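Local structure of glutamate racemase (Escherichia coli, 2JFN) at residues G61-S64 with E65-V69; Q265-P268 with V269-Y273. The protein is a glutamate racemase of the Asp/Glu/hydantoin racemase family, an alpha/beta protein that holds glutamic acid in a pocket of its fold. One frame throughout, in Å; residues are numbered along the deposited sequence.

Contact 1 of 2, residues G61-S64 with E65-V69. With GLU (glutamic acid), chain B.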
# COMPACT_ATOMS: atom_id res chain seq x y z
N GLY A 61 -1.12 -4.73 10.73
CA GLY A 61 -0.09 -5.74 10.93
C GLY A 61 -0.27 -6.64 12.14
O GLY A 61 0.01 -7.83 12.08
N GLU A 62 -0.75 -6.06 13.24
CA GLU A 62 -0.96 -6.79 14.49
C GLU A 62 -2.30 -7.52 14.57
O GLU A 62 -2.40 -8.60 15.15
CB GLU A 62 -0.87 -5.80 15.65
CG GLU A 62 -1.83 -4.62 15.48
CD GLU A 62 -1.95 -3.76 16.71
OE1 GLU A 62 -0.92 -3.18 17.14
OE2 GLU A 62 -3.08 -3.66 17.25
N LYS A 63 -3.32 -6.90 13.98
CA LYS A 63 -4.69 -7.42 13.98
C LYS A 63 -4.91 -8.85 13.50
O LYS A 63 -4.14 -9.39 12.69
CB LYS A 63 -5.58 -6.47 13.16
CG LYS A 63 -5.52 -5.01 13.61
CD LYS A 63 -6.12 -4.80 14.99
CE LYS A 63 -6.24 -3.32 15.34
NZ LYS A 63 -4.93 -2.60 15.35
N SER A 64 -5.98 -9.46 14.01
CA SER A 64 -6.36 -10.82 13.65
C SER A 64 -6.88 -10.78 12.22
O SER A 64 -7.53 -9.81 11.82
CB SER A 64 -7.47 -11.33 14.57
OG SER A 64 -7.11 -11.22 15.93
N GLU A 65 -6.61 -11.83 11.45
CA GLU A 65 -7.07 -11.88 10.07
C GLU A 65 -8.59 -11.85 9.95
O GLU A 65 -9.12 -11.23 9.03
CB GLU A 65 -6.50 -13.11 9.35
CG GLU A 65 -5.09 -12.89 8.80
CD GLU A 65 -4.50 -14.13 8.15
OE1 GLU A 65 -5.23 -14.84 7.42
OE2 GLU A 65 -3.29 -14.40 8.37
N ALA A 66 -9.29 -12.49 10.89
CA ALA A 66 -10.75 -12.51 10.87
C ALA A 66 -11.30 -11.08 10.99
O ALA A 66 -12.29 -10.72 10.34
CB ALA A 66 -11.28 -13.38 12.00
N PHE A 67 -10.67 -10.27 11.83
CA PHE A 67 -11.10 -8.89 12.01
C PHE A 67 -10.84 -8.11 10.72
O PHE A 67 -11.73 -7.43 10.22
CB PHE A 67 -10.34 -8.21 13.15
CG PHE A 67 -10.45 -6.72 13.14
CD1 PHE A 67 -11.62 -6.08 13.54
CD2 PHE A 67 -9.41 -5.94 12.64
CE1 PHE A 67 -11.76 -4.69 13.44
CE2 PHE A 67 -9.54 -4.55 12.53
CZ PHE A 67 -10.72 -3.93 12.93
N ILE A 68 -9.62 -8.21 10.21
CA ILE A 68 -9.22 -7.50 9.00
C ILE A 68 -10.18 -7.70 7.82
O ILE A 68 -10.60 -6.73 7.18
CB ILE A 68 -7.79 -7.89 8.55
CG1 ILE A 68 -6.77 -7.42 9.59
CG2 ILE A 68 -7.47 -7.28 7.19
CD1 ILE A 68 -5.32 -7.67 9.21
N VAL A 69 -10.52 -8.95 7.52
CA VAL A 69 -11.42 -9.24 6.41
C VAL A 69 -12.76 -8.52 6.60
O VAL A 69 -13.23 -7.83 5.69
CB VAL A 69 -11.68 -10.76 6.26
CG1 VAL A 69 -12.69 -11.01 5.14
CG2 VAL A 69 -10.36 -11.47 5.95
N GLU B . 0.23 0.01 4.09
CA GLU B . 0.68 -1.09 4.95
C GLU B . 0.62 -2.38 4.15
O GLU B . 0.92 -2.37 2.90
CB GLU B . -0.22 -1.19 6.19
CG GLU B . 0.64 -1.36 7.46
CD GLU B . -0.23 -1.76 8.65
OE1 GLU B . 0.23 -2.49 9.52
OE2 GLU B . -1.39 -1.34 8.76
OXT GLU B . 0.28 -3.47 4.71

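Contact 2 of 2, residues Q265-P268 with V269-Y273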
# COMPACT_ATOMS: atom_id res chain seq x y z
N GLN A 265 -4.40 16.02 10.78
CA GLN A 265 -3.04 16.46 10.50
C GLN A 265 -2.55 16.05 9.11
O GLN A 265 -1.53 16.55 8.65
CB GLN A 265 -2.08 15.94 11.56
CG GLN A 265 -2.44 16.44 12.95
CD GLN A 265 -1.46 16.00 14.01
OE1 GLN A 265 -1.70 16.21 15.20
NE2 GLN A 265 -0.35 15.40 13.59
N LEU A 266 -3.27 15.15 8.46
CA LEU A 266 -2.91 14.71 7.11
C LEU A 266 -3.50 15.61 6.03
O LEU A 266 -3.13 15.50 4.85
CB LEU A 266 -3.40 13.28 6.87
CG LEU A 266 -2.64 12.17 7.58
CD1 LEU A 266 -3.23 10.82 7.21
CD2 LEU A 266 -1.16 12.24 7.20
N LEU A 267 -4.40 16.51 6.42
CA LEU A 267 -5.05 17.39 5.46
C LEU A 267 -4.13 18.05 4.43
O LEU A 267 -4.37 17.93 3.24
CB LEU A 267 -5.87 18.46 6.19
CG LEU A 267 -6.76 19.30 5.27
CD1 LEU A 267 -7.78 18.41 4.57
CD2 LEU A 267 -7.46 20.37 6.11
N PRO A 268 -3.07 18.74 4.88
CA PRO A 268 -2.17 19.39 3.92
C PRO A 268 -1.53 18.43 2.91
O PRO A 268 -1.43 18.74 1.72
CB PRO A 268 -1.15 20.09 4.82
CG PRO A 268 -1.15 19.26 6.06
CD PRO A 268 -2.61 18.96 6.26
N VAL A 269 -1.10 17.26 3.37
CA VAL A 269 -0.49 16.27 2.48
C VAL A 269 -1.56 15.71 1.54
O VAL A 269 -1.33 15.59 0.34
CB VAL A 269 0.18 15.13 3.29
CG1 VAL A 269 0.72 14.05 2.35
CG2 VAL A 269 1.32 15.71 4.10
N LEU A 270 -2.73 15.38 2.09
CA LEU A 270 -3.80 14.87 1.26
C LEU A 270 -4.13 15.88 0.15
O LEU A 270 -4.37 15.51 -1.00
CB LEU A 270 -5.05 14.60 2.12
CG LEU A 270 -4.98 13.39 3.06
CD1 LEU A 270 -6.21 13.36 3.96
CD2 LEU A 270 -4.90 12.10 2.24
N GLN A 271 -4.12 17.17 0.50
CA GLN A 271 -4.41 18.22 -0.47
C GLN A 271 -3.32 18.28 -1.55
O GLN A 271 -3.62 18.45 -2.73
CB GLN A 271 -4.59 19.57 0.24
CG GLN A 271 -5.94 19.67 0.95
CD GLN A 271 -6.11 20.94 1.77
OE1 GLN A 271 -7.24 21.34 2.07
NE2 GLN A 271 -5.01 21.56 2.15
N ARG A 272 -2.06 18.14 -1.14
CA ARG A 272 -0.95 18.14 -2.09
C ARG A 272 -1.09 16.95 -3.04
O ARG A 272 -0.67 17.01 -4.20
CB ARG A 272 0.41 18.05 -1.37
CG ARG A 272 0.93 19.39 -0.86
CD ARG A 272 2.45 19.36 -0.63
NE ARG A 272 2.82 18.56 0.54
CZ ARG A 272 2.59 18.92 1.80
NH1 ARG A 272 1.98 20.07 2.06
NH2 ARG A 272 2.96 18.12 2.80
N TYR A 273 -1.69 15.86 -2.56
CA TYR A 273 -1.91 14.67 -3.37
C TYR A 273 -3.11 14.78 -4.31
O TYR A 273 -3.30 13.94 -5.19
CB TYR A 273 -2.08 13.42 -2.50
CG TYR A 273 -0.80 12.68 -2.20
CD1 TYR A 273 -0.09 12.91 -1.02
CD2 TYR A 273 -0.28 11.76 -3.12
CE1 TYR A 273 1.10 12.24 -0.76
CE2 TYR A 273 0.91 11.09 -2.87
CZ TYR A 273 1.60 11.33 -1.69
OH TYR A 273 2.78 10.67 -1.44

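Contact 1 of 2, residues G61-S64 with E65-V69
Ser64, Lys63 and Phe67 bury the most surface where residues 61-64, the last of a loop, run into helix 65-82. Ser64 stands at the N-cap position and acts through its backbone: its carbonyl O accepts Ile68 N at 3.1 Å with an N-H...O angle of 173°, the donor lying in the carbonyl plane. Phe67 N reaches the same Ser64 O at 3.2 Å but bent to 120°, a weak second bond. Apolar carbon closes round this oxygen, with Ile68 CG1 3.4 Å from Ser64 O and Phe67 CB 3.5 Å from it. Lys63 then lays the start of its chain against the first turn. Lys63 CB meets Ile68 CG1 and, obliquely to the ring, Phe67 CD2, each at 3.9 Å. With CG of Phe67 anti to the backbone N (chi1 164°), the ring runs alongside the lysine, both side chains pointing the same way. The lysine bends at chi2, and Lys63 NZ reaches Glu62 OE2 at 2.9 Å in a salt bridge, approaching that oxygen from above the carboxylate plane. At the start of the segment, Gly61 N donates to OE1 of the bound glutamic acid at 2.9 Å. Ser64 O is thus bonded into the helix, while Lys63 NZ ties the same end of the loop back to Ala57 O, Pro59 O and Glu62; this probably steadies the loop that offers the Gly61 amide to the ligand.

Contact 2 of 2, residues Q265-P268 with V269-Y273
Leu266 O receives Leu270 N at 2.8 Å in an almost linear bond, with an N-H...O angle of 174° and the donor nearly along the C=O axis. One residue on, Leu267 O accepts Gln271 N at 2.9 Å, and Pro268 O accepts Arg272 N at 3.0 Å. The last donor is tilted 26° from the carbonyl plane, so this bond is less well aligned than the first. Three successive i to i+4 bonds are the signature of an alpha-helical turn, here in the short helix 267-272, which precedes strand 277-280 of the larger mixed sheet. Pro268 sits in the first turn, where a nitrogen without a hydrogen is tolerated, because first-turn amides have no carbonyl of the same helix four residues back to bond to. Further along, Val269 O takes Tyr273 N at 2.9 Å, while Tyr273 O accepts from Tyr37 OH. Side chains line the same carbonyls: Leu270 CG lies 3.3 Å from Leu266 O, and Leu270 CD1 packs 4.0 Å from Leu266 CB. Leu270 and Leu267 both rest on Leu278, and Leu266 turns to His174 and Val31. On the exposed side Arg272 bends at chi3 (-72°), folding its guanidinium back until Pro268 O lies over one face, toward its rim, with Arg272 NH1 3.7 Å from Pro268 O. Val269 CG1 meets the Tyr273 ring at its edge, in the ring plane.

Along the chain from the N terminus, strand 48-53 leads into the loop that contact 1 ends, where residues 61-64 pass directly into helix 65-82. Contact 2 comes some two hundred residues later, in the short helix 267-272 that comes between strands 253-256 and 277-280. Each contact is local, with no residues between its segments, so neither closes a long loop, and they follow in series without nesting or crossing. The centres of contact 1 and contact 2 are 27 Å apart. Their nearest atoms stay about 16 Å from each other, without touching. Contact 1 sets its helix against helix 93-106, whereas contact 2 packs on strand 277-280 of the mixed sheet and touches helices 33-43 and 163-174.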